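Long-range contacts in flagellar basal body protein (Helicobacter pylori, PDB 5NPY), which is a flagellar hook protein that probably forms part of the flexible joint passing motor torque to the filament, as in other bacteria: residues L373-Y378 and W398-Y403; P355-E360 and Q462-L467. All coordinates share one frame; numbering follows the deposited sequence.

Contact 1. Residues L373-Y378 and W398-Y403; sequences LQSEYY and WEVKSY. With 144 (tris-hydroxymethyl-methyl-ammonium), chain B.
Glu-376 and Lys-401 form the central hydrogen-bonded pair of an antiparallel pairing whose strands, 370-381 and 396-406, are neighbours in a beta-meander running on to 411-423. Segments 373-378 and 398-403 run with N-to-C directions 160° apart, and the backbone bonds are even: Glu-376 N to Lys-401 O is 3.0 Å and Lys-401 N to Glu-376 O is 2.9 Å. The tight side carries Ser-375, Tyr-377, Val-400 and Ser-402, and is covered by strand 192-198 together with Leu-199 and Leu-448. There Val-400 lies beside Tyr-377, pointing the same way. Its CG1 stands 4.2 Å from the centroid of the Tyr-377 ring, 20° off the ring normal, a CH-pi contact displaced toward the rim, and its CG2 touches Tyr-377 CD1 at 3.5 Å. Ser-375 OG and Ser-402 OG are hydrogen-bonded at 2.9 Å; Ser-375 OG is also bound by Tyr-446 OH. On the other side Tyr-378 is buried against Phe-211 and Tyr-356, but the part with Gln-374, Glu-376, Lys-401 and Tyr-403 is looser, polar and partly exposed. Tyr-403 has CG between its backbone N and carbonyl carbon (chi1 49°), and one face of its ring meets Gln-374 O. Its OH donates to Glu-376 OE1 (2.9 Å) from above the carboxylate plane, while Glu-376 OE2 is hydrogen-bonded to Tyr-356 OH. Lys-401 NZ donates to a water. Glu-399 reaches away from the pairing, and its OE2 accepts a hydrogen bond of 2.7 Å from hydroxyl O3 of the bound tris-hydroxymethyl-methyl-ammonium.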
ATOM      1  N   LEU A 373     -10.329   0.588   4.439  1.00 21.59           N
ATOM      2  CA  LEU A 373      -9.650  -0.613   4.936  1.00 14.39           C
ATOM      3  C   LEU A 373      -8.803  -0.197   6.142  1.00 22.56           C
ATOM      4  O   LEU A 373      -7.751   0.445   5.999  1.00 17.77           O
ATOM      5  CB  LEU A 373      -8.835  -1.268   3.822  1.00 16.12           C
ATOM      6  CG  LEU A 373      -7.961  -2.501   4.172  1.00 28.59           C
ATOM      7  CD1 LEU A 373      -8.648  -3.377   5.156  1.00 28.41           C
ATOM      8  CD2 LEU A 373      -7.604  -3.340   2.976  1.00 13.94           C
ATOM      9  N   GLN A 374      -9.274  -0.530   7.346  1.00 17.83           N
ATOM     10  CA  GLN A 374      -8.631  -0.063   8.564  1.00 18.03           C
ATOM     11  C   GLN A 374      -7.853  -1.188   9.230  1.00 28.70           C
ATOM     12  O   GLN A 374      -8.188  -2.373   9.102  1.00 14.26           O
ATOM     13  CB  GLN A 374      -9.639   0.533   9.538  1.00 24.03           C
ATOM     14  CG  GLN A 374     -10.283   1.803   8.971  1.00 36.57           C
ATOM     15  CD  GLN A 374     -11.107   2.587   9.965  1.00 30.33           C
ATOM     16  OE1 GLN A 374     -11.247   2.205  11.124  1.00 32.83           O
ATOM     17  NE2 GLN A 374     -11.664   3.700   9.506  1.00 29.75           N
ATOM     18  N   SER A 375      -6.769  -0.794   9.898  1.00 16.56           N
ATOM     19  CA  SER A 375      -5.904  -1.700  10.639  1.00 22.05           C
ATOM     20  C   SER A 375      -5.519  -1.025  11.930  1.00 21.73           C
ATOM     21  O   SER A 375      -5.103   0.133  11.913  1.00 21.40           O
ATOM     22  CB  SER A 375      -4.623  -2.053   9.882  1.00 24.13           C
ATOM     23  OG  SER A 375      -4.872  -2.982   8.862  1.00 17.27           O
ATOM     24  N   GLU A 376      -5.627  -1.759  13.029  1.00 21.91           N
ATOM     25  CA  GLU A 376      -5.120  -1.333  14.319  1.00 18.75           C
ATOM     26  C   GLU A 376      -4.063  -2.324  14.799  1.00 21.02           C
ATOM     27  O   GLU A 376      -4.241  -3.539  14.678  1.00 30.28           O
ATOM     28  CB  GLU A 376      -6.249  -1.247  15.312  1.00 17.67           C
ATOM     29  CG  GLU A 376      -7.483  -0.523  14.800  1.00 20.69           C
ATOM     30  CD  GLU A 376      -8.475  -0.350  15.927  1.00 25.35           C
ATOM     31  OE1 GLU A 376      -9.530  -1.006  15.917  1.00 28.86           O
ATOM     32  OE2 GLU A 376      -8.144   0.385  16.879  1.00 30.52           O
ATOM     33  N   TYR A 377      -2.981  -1.799  15.369  1.00 28.83           N
ATOM     34  CA  TYR A 377      -1.770  -2.556  15.685  1.00 18.87           C
ATOM     35  C   TYR A 377      -1.505  -2.480  17.183  1.00 24.12           C
ATOM     36  O   TYR A 377      -1.528  -1.388  17.776  1.00 13.95           O
ATOM     37  CB  TYR A 377      -0.555  -1.997  14.909  1.00 15.69           C
ATOM     38  CG  TYR A 377      -0.748  -1.836  13.392  1.00 17.02           C
ATOM     39  CD1 TYR A 377      -0.046  -2.641  12.487  1.00 14.98           C
ATOM     40  CD2 TYR A 377      -1.621  -0.864  12.867  1.00 23.51           C
ATOM     41  CE1 TYR A 377      -0.217  -2.503  11.094  1.00 14.80           C
ATOM     42  CE2 TYR A 377      -1.779  -0.710  11.495  1.00 13.61           C
ATOM     43  CZ  TYR A 377      -1.082  -1.543  10.604  1.00 13.46           C
ATOM     44  OH  TYR A 377      -1.245  -1.414   9.229  1.00 13.43           O
ATOM     45  N   TYR A 378      -1.241  -3.632  17.792  1.00 25.68           N
ATOM     46  CA  TYR A 378      -0.927  -3.722  19.210  1.00 17.25           C
ATOM     47  C   TYR A 378       0.376  -4.488  19.339  1.00 21.48           C
ATOM     48  O   TYR A 378       0.482  -5.601  18.815  1.00 31.96           O
ATOM     49  CB  TYR A 378      -2.041  -4.425  19.985  1.00 20.93           C
ATOM     50  CG  TYR A 378      -3.437  -3.885  19.720  1.00 23.98           C
ATOM     51  CD1 TYR A 378      -4.272  -4.470  18.773  1.00 21.04           C
ATOM     52  CD2 TYR A 378      -3.923  -2.806  20.424  1.00 14.39           C
ATOM     53  CE1 TYR A 378      -5.557  -3.974  18.526  1.00 24.46           C
ATOM     54  CE2 TYR A 378      -5.185  -2.299  20.181  1.00 25.91           C
ATOM     55  CZ  TYR A 378      -5.994  -2.886  19.233  1.00 29.15           C
ATOM     56  OH  TYR A 378      -7.243  -2.378  19.003  1.00 38.61           O
ATOM     57  N   TRP A 398       3.869  -7.480  16.427  1.00 18.00           N
ATOM     58  CA  TRP A 398       2.615  -6.784  16.661  1.00 26.64           C
ATOM     59  C   TRP A 398       1.485  -7.698  16.221  1.00 14.16           C
ATOM     60  O   TRP A 398       1.640  -8.448  15.257  1.00 22.12           O
ATOM     61  CB  TRP A 398       2.547  -5.455  15.872  1.00 19.92           C
ATOM     62  CG  TRP A 398       3.624  -4.481  16.197  1.00 27.95           C
ATOM     63  CD1 TRP A 398       4.968  -4.674  16.083  1.00 25.87           C
ATOM     64  CD2 TRP A 398       3.449  -3.120  16.644  1.00 29.85           C
ATOM     65  NE1 TRP A 398       5.642  -3.518  16.436  1.00 23.99           N
ATOM     66  CE2 TRP A 398       4.733  -2.559  16.792  1.00 15.07           C
ATOM     67  CE3 TRP A 398       2.329  -2.328  16.938  1.00 30.15           C
ATOM     68  CZ2 TRP A 398       4.932  -1.254  17.235  1.00 18.57           C
ATOM     69  CZ3 TRP A 398       2.526  -1.034  17.363  1.00 24.01           C
ATOM     70  CH2 TRP A 398       3.821  -0.505  17.506  1.00 17.75           C
ATOM     71  N   GLU A 399       0.343  -7.628  16.911  1.00 13.61           N
ATOM     72  CA  GLU A 399      -0.882  -8.274  16.437  1.00 19.59           C
ATOM     73  C   GLU A 399      -1.799  -7.232  15.814  1.00 29.43           C
ATOM     74  O   GLU A 399      -2.146  -6.229  16.465  1.00 18.06           O
ATOM     75  CB  GLU A 399      -1.626  -9.010  17.556  1.00 16.93           C
ATOM     76  CG  GLU A 399      -0.790 -10.085  18.194  1.00 28.32           C
ATOM     77  CD  GLU A 399      -1.608 -11.121  18.918  1.00 29.45           C
ATOM     78  OE1 GLU A 399      -2.785 -11.312  18.553  1.00 27.40           O
ATOM     79  OE2 GLU A 399      -1.062 -11.747  19.842  1.00 20.19           O
ATOM     80  N   VAL A 400      -2.234  -7.507  14.578  1.00 28.86           N
ATOM     81  CA  VAL A 400      -2.966  -6.552  13.745  1.00 23.34           C
ATOM     82  C   VAL A 400      -4.416  -7.009  13.546  1.00 29.74           C
ATOM     83  O   VAL A 400      -4.674  -8.131  13.089  1.00 25.17           O
ATOM     84  CB  VAL A 400      -2.265  -6.367  12.389  1.00 27.69           C
ATOM     85  CG1 VAL A 400      -2.989  -5.318  11.566  1.00 13.63           C
ATOM     86  CG2 VAL A 400      -0.699  -6.095  12.563  1.00 13.46           C
ATOM     87  N   LYS A 401      -5.353  -6.106  13.814  1.00 21.92           N
ATOM     88  CA  LYS A 401      -6.794  -6.325  13.697  1.00 19.55           C
ATOM     89  C   LYS A 401      -7.287  -5.510  12.506  1.00 25.48           C
ATOM     90  O   LYS A 401      -7.275  -4.278  12.562  1.00 17.21           O
ATOM     91  CB  LYS A 401      -7.461  -5.887  15.006  1.00 26.48           C
ATOM     92  CG  LYS A 401      -8.945  -5.550  14.974  1.00 29.45           C
ATOM     93  CD  LYS A 401      -9.367  -4.884  16.298  1.00 28.37           C
ATOM     94  CE  LYS A 401     -10.824  -5.201  16.626  1.00 43.00           C
ATOM     95  NZ  LYS A 401     -11.155  -4.910  18.043  1.00 52.94           N
ATOM     96  N   SER A 402      -7.704  -6.180  11.422  1.00 22.41           N
ATOM     97  CA  SER A 402      -8.079  -5.492  10.189  1.00 23.78           C
ATOM     98  C   SER A 402      -9.539  -5.749   9.801  1.00 34.39           C
ATOM     99  O   SER A 402     -10.053  -6.867   9.951  1.00 32.27           O
ATOM    100  CB  SER A 402      -7.173  -5.895   9.024  1.00 14.07           C
ATOM    101  OG  SER A 402      -5.795  -5.726   9.321  1.00 27.15           O
ATOM    102  N   TYR A 403     -10.184  -4.716   9.248  1.00 29.45           N
ATOM    103  CA  TYR A 403     -11.595  -4.754   8.868  1.00 25.49           C
ATOM    104  C   TYR A 403     -11.863  -3.588   7.924  1.00 36.56           C
ATOM    105  O   TYR A 403     -11.008  -2.714   7.727  1.00 30.64           O
ATOM    106  CB  TYR A 403     -12.511  -4.686  10.097  1.00 15.83           C
ATOM    107  CG  TYR A 403     -12.121  -3.558  11.037  1.00 29.91           C
ATOM    108  CD1 TYR A 403     -12.690  -2.292  10.905  1.00 28.18           C
ATOM    109  CD2 TYR A 403     -11.160  -3.746  12.033  1.00 23.61           C
ATOM    110  CE1 TYR A 403     -12.321  -1.244  11.748  1.00 16.37           C
ATOM    111  CE2 TYR A 403     -10.777  -2.685  12.873  1.00 31.85           C
ATOM    112  CZ  TYR A 403     -11.375  -1.438  12.714  1.00 24.64           C
ATOM    113  OH  TYR A 403     -11.036  -0.385  13.517  1.00 25.86           O
TER
HETATM  114  C1  144 B 701       3.315 -15.005  20.096  1.00 20.73           C
HETATM  115  N   144 B 701       2.884 -13.638  20.386  1.00 43.65           N
HETATM  116  C2  144 B 701       2.467 -13.539  21.785  1.00 53.39           C
HETATM  117  O2  144 B 701       1.170 -14.026  22.027  1.00 46.49           O
HETATM  118  C3  144 B 701       1.764 -13.272  19.526  1.00 43.42           C
HETATM  119  O3  144 B 701       1.621 -11.870  19.467  1.00 13.85           O
HETATM  120  C4  144 B 701       3.939 -12.633  20.176  1.00 33.63           C
HETATM  121  O4  144 B 701       5.230 -13.067  19.808  1.00 32.51           O
HETATM  122  O   HOH W   1      -9.154  -5.130  19.918  1.00 41.71           O

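Contact 2. Residues P355-E360 and Q462-L467; sequences PYYSTE and QDSKLL
Tyr-357 has CG anti to the backbone N (chi1 -164°), on the side of Ser-464, whose OG is anti to its carbonyl carbon (chi1 -62°). Ser-464 CB lies over the centre of the Tyr-357 ring, 3.5 Å from the centroid and 14° off the normal: a CH-pi contact. Further out, the phenol oxygen runs up to the backbone, Tyr-357 OH approaching Lys-465 CA to 3.3 Å. This joins two sheets, since 355-360 belongs to strand 346-364 of the meander and 465-467 begins an outermost strand of a four-stranded mixed sheet. The axes of the two short strand segments come no nearer than 7.8 Å, at 36°, so side chains and water span the gap. Thr-359 CB and Leu-466 CD1 touch loosely at 4.4 Å. One water donates to Tyr-356 O and accepts from Ser-464 OG, 2.6 Å from each of these two oxygens; another accepts from Leu-466 N at 3.0 Å and is only weakly linked to Tyr-357 OH. The serine therefore divides its chemistry: its CB packs against the tyrosine face, whereas its OG and N are held by Asn-200 N and Asp-203 OD1 respectively, and OG also by water.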
ATOM      1  N   PRO A 355       1.805  -0.334  23.247  1.00 23.89           N
ATOM      2  CA  PRO A 355       2.146   0.422  22.027  1.00 18.09           C
ATOM      3  C   PRO A 355       1.180   0.101  20.885  1.00 22.86           C
ATOM      4  O   PRO A 355       0.741  -1.040  20.712  1.00 18.16           O
ATOM      5  CB  PRO A 355       3.586  -0.020  21.717  1.00 15.03           C
ATOM      6  CG  PRO A 355       4.143  -0.503  23.069  1.00 14.98           C
ATOM      7  CD  PRO A 355       2.932  -1.127  23.772  1.00 16.92           C
ATOM      8  N   TYR A 356       0.846   1.131  20.110  1.00 25.18           N
ATOM      9  CA  TYR A 356      -0.352   1.139  19.281  1.00 17.68           C
ATOM     10  C   TYR A 356      -0.051   1.838  17.966  1.00 20.50           C
ATOM     11  O   TYR A 356       0.865   2.658  17.877  1.00 23.60           O
ATOM     12  CB  TYR A 356      -1.519   1.840  20.007  1.00 17.55           C
ATOM     13  CG  TYR A 356      -2.799   1.931  19.194  1.00 22.33           C
ATOM     14  CD1 TYR A 356      -3.174   3.109  18.557  1.00 24.35           C
ATOM     15  CD2 TYR A 356      -3.638   0.825  19.067  1.00 30.57           C
ATOM     16  CE1 TYR A 356      -4.366   3.183  17.821  1.00 23.38           C
ATOM     17  CE2 TYR A 356      -4.797   0.884  18.336  1.00 23.87           C
ATOM     18  CZ  TYR A 356      -5.166   2.048  17.720  1.00 24.85           C
ATOM     19  OH  TYR A 356      -6.353   2.061  17.018  1.00 30.70           O
ATOM     20  N   TYR A 357      -0.824   1.492  16.932  1.00 23.63           N
ATOM     21  CA  TYR A 357      -0.877   2.295  15.711  1.00 16.26           C
ATOM     22  C   TYR A 357      -2.132   1.908  14.936  1.00 20.10           C
ATOM     23  O   TYR A 357      -2.796   0.918  15.250  1.00 29.41           O
ATOM     24  CB  TYR A 357       0.388   2.131  14.852  1.00 18.14           C
ATOM     25  CG  TYR A 357       0.534   3.232  13.802  1.00 17.43           C
ATOM     26  CD1 TYR A 357       0.441   4.570  14.169  1.00 14.02           C
ATOM     27  CD2 TYR A 357       0.732   2.931  12.459  1.00 22.18           C
ATOM     28  CE1 TYR A 357       0.563   5.595  13.227  1.00 18.26           C
ATOM     29  CE2 TYR A 357       0.854   3.935  11.495  1.00 13.75           C
ATOM     30  CZ  TYR A 357       0.770   5.278  11.901  1.00 26.27           C
ATOM     31  OH  TYR A 357       0.881   6.307  11.008  1.00 22.93           O
ATOM     32  N   SER A 358      -2.462   2.718  13.931  1.00 21.20           N
ATOM     33  CA  SER A 358      -3.618   2.470  13.076  1.00 19.37           C
ATOM     34  C   SER A 358      -3.354   3.055  11.696  1.00 23.81           C
ATOM     35  O   SER A 358      -2.707   4.097  11.569  1.00 32.80           O
ATOM     36  CB  SER A 358      -4.906   3.059  13.657  1.00 22.43           C
ATOM     37  OG  SER A 358      -4.761   4.446  13.822  1.00 29.11           O
ATOM     38  N   THR A 359      -3.805   2.350  10.664  1.00 20.69           N
ATOM     39  CA  THR A 359      -3.656   2.791   9.283  1.00 18.09           C
ATOM     40  C   THR A 359      -5.009   2.660   8.609  1.00 20.99           C
ATOM     41  O   THR A 359      -5.931   2.047   9.150  1.00 18.90           O
ATOM     42  CB  THR A 359      -2.605   1.973   8.521  1.00 23.53           C
ATOM     43  OG1 THR A 359      -3.079   0.623   8.355  1.00 19.12           O
ATOM     44  CG2 THR A 359      -1.256   1.993   9.294  1.00 13.63           C
ATOM     45  N   GLU A 360      -5.126   3.239   7.421  1.00 25.65           N
ATOM     46  CA  GLU A 360      -6.408   3.298   6.727  1.00 27.17           C
ATOM     47  C   GLU A 360      -6.135   3.570   5.256  1.00 25.98           C
ATOM     48  O   GLU A 360      -5.344   4.456   4.931  1.00 26.82           O
ATOM     49  CB  GLU A 360      -7.302   4.377   7.352  1.00 29.40           C
ATOM     50  CG  GLU A 360      -8.696   4.517   6.762  1.00 44.06           C
ATOM     51  CD  GLU A 360      -9.441   5.751   7.309  1.00 39.54           C
ATOM     52  OE1 GLU A 360     -10.033   5.662   8.410  1.00 41.43           O
ATOM     53  OE2 GLU A 360      -9.424   6.810   6.636  1.00 35.25           O
ATOM     54  N   GLN A 462      12.304   6.622  12.723  1.00 20.59           N
ATOM     55  CA  GLN A 462      11.150   7.170  12.026  1.00 18.74           C
ATOM     56  C   GLN A 462       9.888   6.994  12.873  1.00 30.88           C
ATOM     57  O   GLN A 462       9.730   5.979  13.567  1.00 26.26           O
ATOM     58  CB  GLN A 462      11.003   6.482  10.653  1.00 23.29           C
ATOM     59  CG  GLN A 462       9.910   7.005   9.704  1.00 19.80           C
ATOM     60  CD  GLN A 462       9.901   6.251   8.354  1.00 24.29           C
ATOM     61  OE1 GLN A 462       9.843   5.021   8.324  1.00 25.07           O
ATOM     62  NE2 GLN A 462       9.966   6.992   7.243  1.00 18.35           N
ATOM     63  N   ASP A 463       8.985   7.983  12.827  1.00 14.07           N
ATOM     64  CA  ASP A 463       7.691   7.808  13.494  1.00 14.08           C
ATOM     65  C   ASP A 463       6.927   6.621  12.906  1.00 13.88           C
ATOM     66  O   ASP A 463       7.184   6.164  11.781  1.00 15.19           O
ATOM     67  CB  ASP A 463       6.792   9.052  13.372  1.00 14.28           C
ATOM     68  CG  ASP A 463       7.355  10.269  14.071  1.00 32.49           C
ATOM     69  OD1 ASP A 463       6.642  11.307  14.133  1.00 34.98           O
ATOM     70  OD2 ASP A 463       8.507  10.214  14.557  1.00 28.07           O
ATOM     71  N   SER A 464       5.965   6.115  13.672  1.00 14.65           N
ATOM     72  CA  SER A 464       4.957   5.253  13.048  1.00 23.67           C
ATOM     73  C   SER A 464       4.297   6.014  11.900  1.00 23.02           C
ATOM     74  O   SER A 464       3.949   7.194  12.038  1.00 23.83           O
ATOM     75  CB  SER A 464       3.918   4.799  14.064  1.00 17.86           C
ATOM     76  OG  SER A 464       4.529   4.029  15.080  1.00 20.49           O
ATOM     77  N   LYS A 465       4.179   5.362  10.748  1.00 21.11           N
ATOM     78  CA  LYS A 465       3.833   6.089   9.533  1.00 21.34           C
ATOM     79  C   LYS A 465       3.376   5.110   8.471  1.00 18.90           C
ATOM     80  O   LYS A 465       3.995   4.058   8.299  1.00 13.69           O
ATOM     81  CB  LYS A 465       5.044   6.879   8.996  1.00 19.52           C
ATOM     82  CG  LYS A 465       4.749   7.858   7.887  1.00 15.29           C
ATOM     83  CD  LYS A 465       6.056   8.555   7.383  1.00 21.69           C
ATOM     84  CE  LYS A 465       7.001   8.985   8.522  1.00 24.21           C
ATOM     85  NZ  LYS A 465       6.562  10.254   9.238  1.00 14.25           N
ATOM     86  N   LEU A 466       2.348   5.496   7.716  1.00 21.77           N
ATOM     87  CA  LEU A 466       2.005   4.785   6.493  1.00 26.15           C
ATOM     88  C   LEU A 466       2.806   5.349   5.321  1.00 22.40           C
ATOM     89  O   LEU A 466       2.655   6.515   4.948  1.00 29.57           O
ATOM     90  CB  LEU A 466       0.506   4.855   6.224  1.00 27.16           C
ATOM     91  CG  LEU A 466       0.150   4.145   4.915  1.00 32.97           C
ATOM     92  CD1 LEU A 466       0.166   2.610   5.119  1.00 13.40           C
ATOM     93  CD2 LEU A 466      -1.230   4.593   4.478  1.00 23.36           C
ATOM     94  N   LEU A 467       3.670   4.511   4.757  1.00 19.60           N
ATOM     95  CA  LEU A 467       4.561   4.908   3.675  1.00 17.17           C
ATOM     96  C   LEU A 467       3.850   4.948   2.328  1.00 28.18           C
ATOM     97  O   LEU A 467       3.933   5.949   1.604  1.00 25.86           O
ATOM     98  CB  LEU A 467       5.733   3.934   3.589  1.00 16.89           C
ATOM     99  CG  LEU A 467       6.347   3.655   4.950  1.00 19.44           C
ATOM    100  CD1 LEU A 467       7.570   2.798   4.734  1.00 13.17           C
ATOM    101  CD2 LEU A 467       6.750   5.016   5.602  1.00 18.64           C
TER
HETATM  102  O   HOH W   2       3.104   3.838  17.305  1.00 29.18           O
HETATM  103  O   HOH W   3       1.072   8.137   8.038  1.00 19.90           O

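Contacts 1 and 2 have centres 11 Å apart and both reach one sheet, through neighbouring strands 346-364 and 370-381, which follow each other in the chain, whereas 465-467 lies in another. Contact 1 is nested within the loop that contact 2 closes. Tyr-377 N lies 2.7 Å from Tyr-357 O, a probable hydrogen bond, so the residue receiving Val-400 in contact 1 is tied directly to the one receiving Ser-464 in contact 2. A second link joins side chains: Thr-359 OG1 is hydrogen-bonded to Tyr-377 OH. Contact 1 supplies one of the seven residues of the tris-hydroxymethyl-methyl-ammonium pocket, Glu-399, and Thr-380 OG1, further along strand 370-381, also bonds the ligand.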